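Local coordinates for centrosomal protein 120 (Oreochromis niloticus, PDB 6EWH), which is a centriole and cilium protein probably needed for ciliogenesis, represented here by its second C2 domain (C2B), at residues Ser109-Leu114 with Ser123-Leu128; Leu33-Ala38 with Tyr64-Asn69; Glu146-Leu151 with Gln169-Val174. The protein carries 1 engineered substitution. All coordinates share one frame; numbering follows the deposited sequence. Where two conformers were deposited one is given.

Contact 1: residues Ser109-Leu114 with Ser123-Leu128; sequences SLQIHL and STDVSL
His113 CG is set anti to its own carbonyl carbon (chi1 -72°) and chi2 of -106° turns the imidazole, so that one ring face lies under Ser123 CB of the neighbouring strand. That carbon sits over the middle of the face, 3.6 Å from the centroid of the His113 ring, a CH-pi contact. The ring's ND1 is hydrogen-bonded to Ser120 OG, which would limit its rotation. On the same face of the sheet Gln111 and Asp125 extend together, flank to flank; in the conformer given, CG of Gln111 lies 3.6 Å from OD1 of Asp125. The two segments are the arms of an antiparallel beta hairpin at one margin of the four-stranded sheet of the C2 sandwich. Two hydrogen-bonded pairs hold them: Leu110 with Val126, where the return bond from Val126 N to Leu110 O is short at 2.7 Å, and Ile112 with Thr124. Leu110, Ile112, Thr124 and Val126 point to the opposite face, into the sandwich. There Ile112 CD1 meets Val126 CG2 at 3.9 Å. Leu110 CB lies 4.1 Å from Val126 CB. Thr124 OG1 bonds to Ile150 O, and Ser127 is the N-cap of the helix that follows, its OG bonded to Ser129 OG and Ala130 N.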
loop_
_atom_site.group_PDB
_atom_site.type_symbol
_atom_site.label_atom_id
_atom_site.label_comp_id
_atom_site.label_asym_id
_atom_site.label_seq_id
_atom_site.Cartn_x
_atom_site.Cartn_y
_atom_site.Cartn_z
ATOM N N SER A 109 -6.120 2.862 7.828
ATOM C CA SER A 109 -5.449 3.021 6.547
ATOM C C SER A 109 -4.157 2.214 6.490
ATOM O O SER A 109 -3.491 1.960 7.499
ATOM C CB SER A 109 -5.158 4.497 6.262
ATOM O OG SER A 109 -6.344 5.178 5.882
ATOM N N LEU A 110 -3.839 1.771 5.283
ATOM C CA LEU A 110 -2.539 1.187 5.019
ATOM C C LEU A 110 -1.499 2.300 5.081
ATOM O O LEU A 110 -1.702 3.376 4.519
ATOM C CB LEU A 110 -2.589 0.582 3.619
ATOM C CG LEU A 110 -1.431 -0.213 3.047
ATOM C CD1 LEU A 110 -1.335 -1.529 3.768
ATOM C CD2 LEU A 110 -1.703 -0.430 1.574
ATOM N N GLN A 111 -0.397 2.055 5.788
ATOM C CA GLN A 111 0.694 3.020 5.873
ATOM C C GLN A 111 1.881 2.487 5.084
ATOM O O GLN A 111 2.530 1.516 5.482
ATOM C CB GLN A 111 1.066 3.336 7.319
ATOM C CG GLN A 111 0.161 4.386 7.947
ATOM C CD GLN A 111 0.573 4.747 9.360
ATOM O OE1 GLN A 111 1.015 3.892 10.129
ATOM N NE2 GLN A 111 0.432 6.020 9.710
ATOM N N ILE A 112 2.167 3.125 3.956
ATOM C CA ILE A 112 3.275 2.699 3.101
ATOM C C ILE A 112 4.459 3.609 3.384
ATOM O O ILE A 112 4.342 4.834 3.278
ATOM C CB ILE A 112 2.889 2.726 1.620
ATOM C CG1 ILE A 112 1.707 1.781 1.371
ATOM C CG2 ILE A 112 4.106 2.366 0.763
ATOM C CD1 ILE A 112 1.157 1.871 -0.033
ATOM N N HIS A 113 5.593 3.014 3.735
ATOM C CA HIS A 113 6.786 3.747 4.132
ATOM C C HIS A 113 7.834 3.653 3.038
ATOM O O HIS A 113 8.072 2.574 2.486
ATOM C CB HIS A 113 7.386 3.137 5.399
ATOM C CG HIS A 113 6.581 3.393 6.632
ATOM N ND1 HIS A 113 6.967 4.303 7.594
ATOM C CD2 HIS A 113 5.404 2.874 7.053
ATOM C CE1 HIS A 113 6.064 4.326 8.559
ATOM N NE2 HIS A 113 5.103 3.472 8.253
ATOM N N LEU A 114 8.482 4.774 2.750
ATOM C CA LEU A 114 9.738 4.753 2.017
ATOM C C LEU A 114 10.856 4.571 3.034
ATOM O O LEU A 114 10.949 5.338 4.001
ATOM C CB LEU A 114 9.951 6.055 1.248
ATOM C CG LEU A 114 11.352 6.212 0.649
ATOM C CD1 LEU A 114 11.587 5.181 -0.454
ATOM C CD2 LEU A 114 11.601 7.650 0.127
ATOM N N SER A 123 6.042 8.397 5.005
ATOM C CA SER A 123 4.976 7.430 4.829
ATOM C C SER A 123 3.750 8.122 4.261
ATOM O O SER A 123 3.622 9.348 4.290
ATOM C CB SER A 123 4.646 6.706 6.139
ATOM O OG SER A 123 4.090 7.610 7.077
ATOM N N THR A 124 2.840 7.320 3.743
ATOM C CA THR A 124 1.589 7.863 3.247
ATOM C C THR A 124 0.462 6.923 3.646
ATOM O O THR A 124 0.662 5.714 3.788
ATOM C CB THR A 124 1.640 8.114 1.727
ATOM O OG1 THR A 124 0.502 8.888 1.329
ATOM C CG2 THR A 124 1.652 6.799 0.949
ATOM N N ASP A 125 -0.717 7.500 3.854
ATOM C CA ASP A 125 -1.904 6.767 4.270
ATOM C C ASP A 125 -2.731 6.413 3.047
ATOM O O ASP A 125 -3.112 7.302 2.275
ATOM C CB ASP A 125 -2.777 7.660 5.158
ATOM C CG ASP A 125 -2.351 7.654 6.600
ATOM O OD1 ASP A 125 -1.144 7.519 6.866
ATOM O OD2 ASP A 125 -3.237 7.779 7.472
ATOM N N VAL A 126 -3.046 5.128 2.895
ATOM C CA VAL A 126 -3.869 4.646 1.792
ATOM C C VAL A 126 -5.112 3.999 2.385
ATOM O O VAL A 126 -5.019 2.993 3.097
ATOM C CB VAL A 126 -3.101 3.663 0.901
ATOM C CG1 VAL A 126 -3.984 3.202 -0.229
ATOM C CG2 VAL A 126 -1.839 4.335 0.359
ATOM N N SER A 127 -6.270 4.574 2.103
ATOM C CA SER A 127 -7.490 4.151 2.776
ATOM C C SER A 127 -7.958 2.812 2.225
ATOM O O SER A 127 -8.147 2.664 1.015
ATOM C CB SER A 127 -8.574 5.198 2.571
ATOM O OG SER A 127 -9.790 4.781 3.165
ATOM N N LEU A 128 -8.154 1.840 3.114
ATOM C CA LEU A 128 -8.857 0.634 2.702
ATOM C C LEU A 128 -10.363 0.829 2.745
ATOM O O LEU A 128 -11.081 0.199 1.961
ATOM C CB LEU A 128 -8.458 -0.558 3.572
ATOM C CG LEU A 128 -6.992 -0.981 3.476
ATOM C CD1 LEU A 128 -6.714 -2.093 4.454
ATOM C CD2 LEU A 128 -6.647 -1.408 2.060
#

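Contact 2: residues Leu33-Ala38 with Tyr64-Asn69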
loop_
_atom_site.group_PDB
_atom_site.type_symbol
_atom_site.label_atom_id
_atom_site.label_comp_id
_atom_site.label_asym_id
_atom_site.label_seq_id
_atom_site.Cartn_x
_atom_site.Cartn_y
_atom_site.Cartn_z
ATOM N N LEU A 33 -6.916 -9.367 -2.369
ATOM C CA LEU A 33 -6.683 -7.968 -2.021
ATOM C C LEU A 33 -5.234 -7.650 -2.373
ATOM O O LEU A 33 -4.318 -8.346 -1.918
ATOM C CB LEU A 33 -6.921 -7.782 -0.530
ATOM C CG LEU A 33 -6.606 -6.388 0.006
ATOM C CD1 LEU A 33 -7.548 -5.334 -0.595
ATOM C CD2 LEU A 33 -6.748 -6.395 1.527
ATOM N N SER A 34 -5.018 -6.616 -3.192
ATOM C CA SER A 34 -3.685 -6.352 -3.710
ATOM C C SER A 34 -3.324 -4.883 -3.581
ATOM O O SER A 34 -4.183 -3.991 -3.607
ATOM C CB SER A 34 -3.533 -6.761 -5.182
ATOM O OG SER A 34 -4.391 -6.009 -6.006
ATOM N N VAL A 35 -2.024 -4.649 -3.430
ATOM C CA VAL A 35 -1.444 -3.310 -3.357
ATOM C C VAL A 35 -0.343 -3.241 -4.405
ATOM O O VAL A 35 0.536 -4.111 -4.443
ATOM C CB VAL A 35 -0.843 -3.043 -1.970
ATOM C CG1 VAL A 35 -0.202 -1.641 -1.929
ATOM C CG2 VAL A 35 -1.904 -3.173 -0.895
ATOM N N THR A 36 -0.383 -2.215 -5.251
ATOM C CA THR A 36 0.634 -2.023 -6.281
ATOM C C THR A 36 1.275 -0.661 -6.075
ATOM O O THR A 36 0.577 0.361 -6.018
ATOM C CB THR A 36 0.038 -2.099 -7.686
ATOM O OG1 THR A 36 -0.613 -3.349 -7.870
ATOM C CG2 THR A 36 1.151 -1.925 -8.738
ATOM N N VAL A 37 2.594 -0.652 -5.947
ATOM C CA VAL A 37 3.368 0.585 -5.962
ATOM C C VAL A 37 3.881 0.785 -7.382
ATOM O O VAL A 37 4.638 -0.039 -7.912
ATOM C CB VAL A 37 4.489 0.589 -4.908
ATOM C CG1 VAL A 37 3.884 0.498 -3.505
ATOM C CG2 VAL A 37 5.516 -0.535 -5.133
ATOM N N ALA A 38 3.424 1.858 -8.022
ATOM C CA ALA A 38 3.570 2.026 -9.467
ATOM C C ALA A 38 4.690 2.968 -9.901
ATOM O O ALA A 38 5.349 2.701 -10.916
ATOM C CB ALA A 38 2.239 2.483 -10.074
ATOM N N TYR A 64 5.134 -2.018 3.843
ATOM C CA TYR A 64 3.823 -1.858 4.449
ATOM C C TYR A 64 3.368 -3.178 5.031
ATOM O O TYR A 64 3.866 -4.247 4.667
ATOM C CB TYR A 64 2.782 -1.314 3.469
ATOM C CG TYR A 64 2.664 -2.079 2.175
ATOM C CD1 TYR A 64 3.463 -1.747 1.093
ATOM C CD2 TYR A 64 1.730 -3.100 2.025
ATOM C CE1 TYR A 64 3.352 -2.441 -0.115
ATOM C CE2 TYR A 64 1.604 -3.774 0.838
ATOM C CZ TYR A 64 2.408 -3.450 -0.228
ATOM O OH TYR A 64 2.297 -4.133 -1.416
ATOM N N SER A 65 2.416 -3.083 5.955
ATOM C CA SER A 65 1.775 -4.239 6.553
ATOM C C SER A 65 0.398 -4.397 5.918
ATOM O O SER A 65 -0.432 -3.489 6.005
ATOM C CB SER A 65 1.640 -4.017 8.059
ATOM O OG SER A 65 1.041 -5.137 8.671
ATOM N N LEU A 66 0.164 -5.539 5.272
ATOM C CA LEU A 66 -1.111 -5.822 4.618
ATOM C C LEU A 66 -1.761 -6.976 5.367
ATOM O O LEU A 66 -1.287 -8.114 5.293
ATOM C CB LEU A 66 -0.907 -6.157 3.138
ATOM C CG LEU A 66 -2.181 -6.469 2.334
ATOM C CD1 LEU A 66 -3.118 -5.284 2.277
ATOM C CD2 LEU A 66 -1.820 -6.906 0.935
ATOM N N LEU A 67 -2.825 -6.668 6.103
ATOM C CA LEU A 67 -3.510 -7.632 6.967
ATOM C C LEU A 67 -2.528 -8.427 7.832
ATOM O O LEU A 67 -2.592 -9.655 7.931
ATOM C CB LEU A 67 -4.441 -8.550 6.174
ATOM C CG LEU A 67 -5.557 -7.864 5.386
ATOM C CD1 LEU A 67 -6.499 -8.900 4.792
ATOM C CD2 LEU A 67 -6.314 -6.871 6.238
ATOM N N GLY A 68 -1.586 -7.716 8.446
ATOM C CA GLY A 68 -0.626 -8.361 9.320
ATOM C C GLY A 68 0.550 -9.021 8.634
ATOM O O GLY A 68 1.366 -9.660 9.308
ATOM N N ASN A 69 0.673 -8.887 7.319
ATOM C CA ASN A 69 1.808 -9.432 6.586
ATOM C C ASN A 69 2.800 -8.318 6.279
ATOM O O ASN A 69 2.430 -7.315 5.664
ATOM C CB ASN A 69 1.334 -10.044 5.270
ATOM C CG ASN A 69 0.439 -11.239 5.483
ATOM O OD1 ASN A 69 0.922 -12.339 5.735
ATOM N ND2 ASN A 69 -0.872 -11.024 5.412
HETATM O O HOH W 1 3.821 -3.563 -3.473
#
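Val35 and Tyr64 meet tip to tip across the interior of the domain: Val35 CB lies 3.4 Å from the phenol OH of Tyr64, and Val35 CG1 lies 3.6 Å from Tyr64 CZ. The other methyl of Val35, CG2, slides past Leu66 to meet its CD1 at 4.0 Å. That same Leu66 CD1 touches Leu33 CD2 at 3.9 Å, the two leucines slanting across one another, and Leu67 CD1 adds a looser contact to Leu33 CD2. A water lying in the plane of the Tyr64 ring, at its edge, is 2.6 Å from the Tyr64 OH and also gives a weak bond to Val35 O, so the buried hydroxyl has a polar partner among the methyls. A chi1 of 53° directs Tyr64 CG toward strand 29-41. Behind Leu66 the chain reverses in a type I' turn closed at Asn69, and Leu66 O accepts both Asn69 N and, at 2.9 Å, Asn69 ND2. No hydrogen bond joins the two segments directly; the axes of 33-38 and 64-66 approach to 9.6 Å, in the two facing sheets of a C2-type beta sandwich. Strand 29-41 lies between strands 87-95 and 171-180 in one sheet, while strand 60-66 lies between 69-72 and 110-116 in the other.

Contact 3: residues Glu146-Leu151 with Gln169-Val174; sequences ESAFIL and QPTLGV. Engineered in segment 146-151: Ser147 (natural residue Gly).
An antiparallel strand pair at one margin of the six-stranded sheet of the C2 domain joins Glu146-Leu151 to Gln169-Val174, its partners brought together by a long loop without helix or strand. Five backbone hydrogen bonds tie the pair, two between Ser147 and Val174, two between Phe149 and Leu172, and a last one from Leu151 N to Pro170 O. They differ in direction: Val174 N approaches Ser147 O almost head-on, at a C=O...N angle of 174°, whereas Phe149 N stands well above the carbonyl plane of Leu172. Ser147 is an engineered residue, glycine in the natural sequence; its CB points to the same face as Phe149, Leu172 and Val174.

On that face Phe149 crosses Val174 at about a right angle, CD2 of the Phe149 ring 3.7 Å from Val174 CB. Phe149 CG is anti to the carbonyl carbon (chi1 -68°), and chi2 of -86° sets the ring plane, which has Leu172 O and Val174 O in it, at the ring edge. This is the inward face of the beta sandwich: Phe149 also touches Thr124 and Val126 of strand 119-126 in the opposing sheet, and Leu172 and Val174 touch Ile112. On the other face, in the conformers given for Thr171 and Gln169, Ala148 CB packs against Thr171 CG2 at 3.5 Å, next to Gly173, which has no side chain. Ile150 CD1 lies 3.6 Å from Thr171 OG1, a hydroxyl that donates back to Gln169 O at 2.8 Å. The Gln169 chain passes squarely over Ile150, Gln169 CB 4.0 Å from Ile150 CG2. Beyond the strand, Leu151 CB meets Pro170 CB at 4.1 Å, and one water donates to both Leu151 O and Gln169 OE1, joining the end of 146-151 to the start of 169-174 at 2.6 Å from each oxygen.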
loop_
_atom_site.group_PDB
_atom_site.type_symbol
_atom_site.label_atom_id
_atom_site.label_comp_id
_atom_site.label_asym_id
_atom_site.label_seq_id
_atom_site.Cartn_x
_atom_site.Cartn_y
_atom_site.Cartn_z
ATOM N N GLU A 146 -6.959 4.071 -7.206
ATOM C CA GLU A 146 -5.640 4.373 -7.733
ATOM C C GLU A 146 -5.436 5.868 -7.577
ATOM O O GLU A 146 -6.307 6.653 -7.962
ATOM C CB GLU A 146 -5.584 3.997 -9.212
ATOM C CG GLU A 146 -4.199 4.012 -9.810
ATOM C CD GLU A 146 -4.155 3.308 -11.152
ATOM O OE1 GLU A 146 -5.213 3.213 -11.813
ATOM O OE2 GLU A 146 -3.063 2.842 -11.538
ATOM N N SER A 147 -4.318 6.267 -6.984
ATOM C CA SER A 147 -4.092 7.691 -6.795
ATOM C C SER A 147 -2.609 7.955 -6.614
ATOM O O SER A 147 -1.798 7.041 -6.441
ATOM C CB SER A 147 -4.895 8.226 -5.603
ATOM O OG SER A 147 -4.933 9.643 -5.621
ATOM N N ALA A 148 -2.270 9.236 -6.648
ATOM C CA ALA A 148 -0.936 9.712 -6.322
ATOM C C ALA A 148 -0.993 10.190 -4.877
ATOM O O ALA A 148 -1.649 11.192 -4.566
ATOM C CB ALA A 148 -0.549 10.844 -7.270
ATOM N N PHE A 149 -0.326 9.467 -3.994
ATOM C CA PHE A 149 -0.367 9.743 -2.569
ATOM C C PHE A 149 0.889 10.494 -2.144
ATOM O O PHE A 149 1.982 10.237 -2.657
ATOM C CB PHE A 149 -0.484 8.416 -1.820
ATOM C CG PHE A 149 -1.807 7.723 -2.029
ATOM C CD1 PHE A 149 -2.895 8.039 -1.234
ATOM C CD2 PHE A 149 -1.969 6.770 -3.026
ATOM C CE1 PHE A 149 -4.121 7.408 -1.415
ATOM C CE2 PHE A 149 -3.198 6.136 -3.217
ATOM C CZ PHE A 149 -4.272 6.456 -2.415
ATOM N N ILE A 150 0.731 11.453 -1.225
ATOM C CA ILE A 150 1.849 12.272 -0.771
ATOM C C ILE A 150 2.554 11.601 0.400
ATOM O O ILE A 150 1.918 11.229 1.393
ATOM C CB ILE A 150 1.371 13.677 -0.381
ATOM C CG1 ILE A 150 0.559 14.276 -1.518
ATOM C CG2 ILE A 150 2.566 14.544 -0.009
ATOM C CD1 ILE A 150 1.364 14.525 -2.759
ATOM N N LEU A 151 3.876 11.474 0.301
ATOM C CA LEU A 151 4.687 10.942 1.386
ATOM C C LEU A 151 5.047 12.068 2.351
ATOM O O LEU A 151 5.522 13.126 1.929
ATOM C CB LEU A 151 5.955 10.287 0.842
ATOM C CG LEU A 151 5.715 8.944 0.132
ATOM C CD1 LEU A 151 6.902 8.622 -0.799
ATOM C CD2 LEU A 151 5.506 7.823 1.137
ATOM N N GLN A 169 5.542 17.901 -4.166
ATOM C CA GLN A 169 5.899 17.140 -2.982
ATOM C C GLN A 169 6.182 15.687 -3.338
ATOM O O GLN A 169 5.876 15.234 -4.449
ATOM C CB GLN A 169 4.795 17.251 -1.911
ATOM C CG GLN A 169 5.055 18.415 -0.926
ATOM C CD GLN A 169 4.293 18.318 0.401
ATOM O OE1 GLN A 169 4.728 17.648 1.343
ATOM N NE2 GLN A 169 3.174 19.028 0.488
ATOM N N PRO A 170 6.820 14.937 -2.435
ATOM C CA PRO A 170 7.088 13.522 -2.718
ATOM C C PRO A 170 5.786 12.763 -2.885
ATOM O O PRO A 170 4.887 12.839 -2.049
ATOM C CB PRO A 170 7.845 13.043 -1.478
ATOM C CG PRO A 170 8.324 14.245 -0.811
ATOM C CD PRO A 170 7.344 15.316 -1.109
ATOM N N THR A 171 5.702 12.006 -3.965
ATOM C CA THR A 171 4.464 11.389 -4.386
ATOM C C THR A 171 4.740 9.930 -4.721
ATOM O O THR A 171 5.784 9.622 -5.304
ATOM C CB THR A 171 3.982 12.137 -5.628
ATOM O OG1 THR A 171 3.781 13.519 -5.288
ATOM C CG2 THR A 171 2.713 11.550 -6.156
ATOM N N LEU A 172 3.805 9.060 -4.353
ATOM C CA LEU A 172 3.883 7.629 -4.659
ATOM C C LEU A 172 2.581 7.213 -5.323
ATOM O O LEU A 172 1.507 7.366 -4.734
ATOM C CB LEU A 172 4.072 6.827 -3.370
ATOM C CG LEU A 172 4.232 5.314 -3.549
ATOM C CD1 LEU A 172 5.499 5.033 -4.332
ATOM C CD2 LEU A 172 4.274 4.620 -2.209
ATOM N N GLY A 173 2.669 6.686 -6.540
ATOM C CA GLY A 173 1.489 6.144 -7.188
ATOM C C GLY A 173 1.151 4.766 -6.641
ATOM O O GLY A 173 1.997 3.870 -6.675
ATOM N N VAL A 174 -0.048 4.605 -6.082
ATOM C CA VAL A 174 -0.478 3.335 -5.493
ATOM C C VAL A 174 -1.843 2.957 -6.046
ATOM O O VAL A 174 -2.728 3.806 -6.178
ATOM C CB VAL A 174 -0.553 3.429 -3.959
ATOM C CG1 VAL A 174 -0.923 2.080 -3.343
ATOM C CG2 VAL A 174 0.754 3.938 -3.375
HETATM O O HOH W 2 6.163 15.675 2.202
#

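Contacts 1 and 3 each pair neighbouring strands within one sheet, rest on backbone hydrogen bonds and turn one face inward; in contact 1 the other face is polar, with Gln111, His113, Ser123 and Asp125. Contact 2 spans the two sheets instead: it is buried, largely apolar and joined in polar fashion through one water, weakly on the Val35 side. The three meet in the interior. Leu110 of contact 1 packs on Val35 and Tyr64 of contact 2, and Val35 in turn touches Val174 of contact 3. Contacts 2 and 3 share a sheet through strands 29-41 and 171-180, while contacts 1 and 2 share the other through 60-66 and 110-116. The Thr124 hydroxyl ties the edge strands 119-126 and 143-150 of the two sheets.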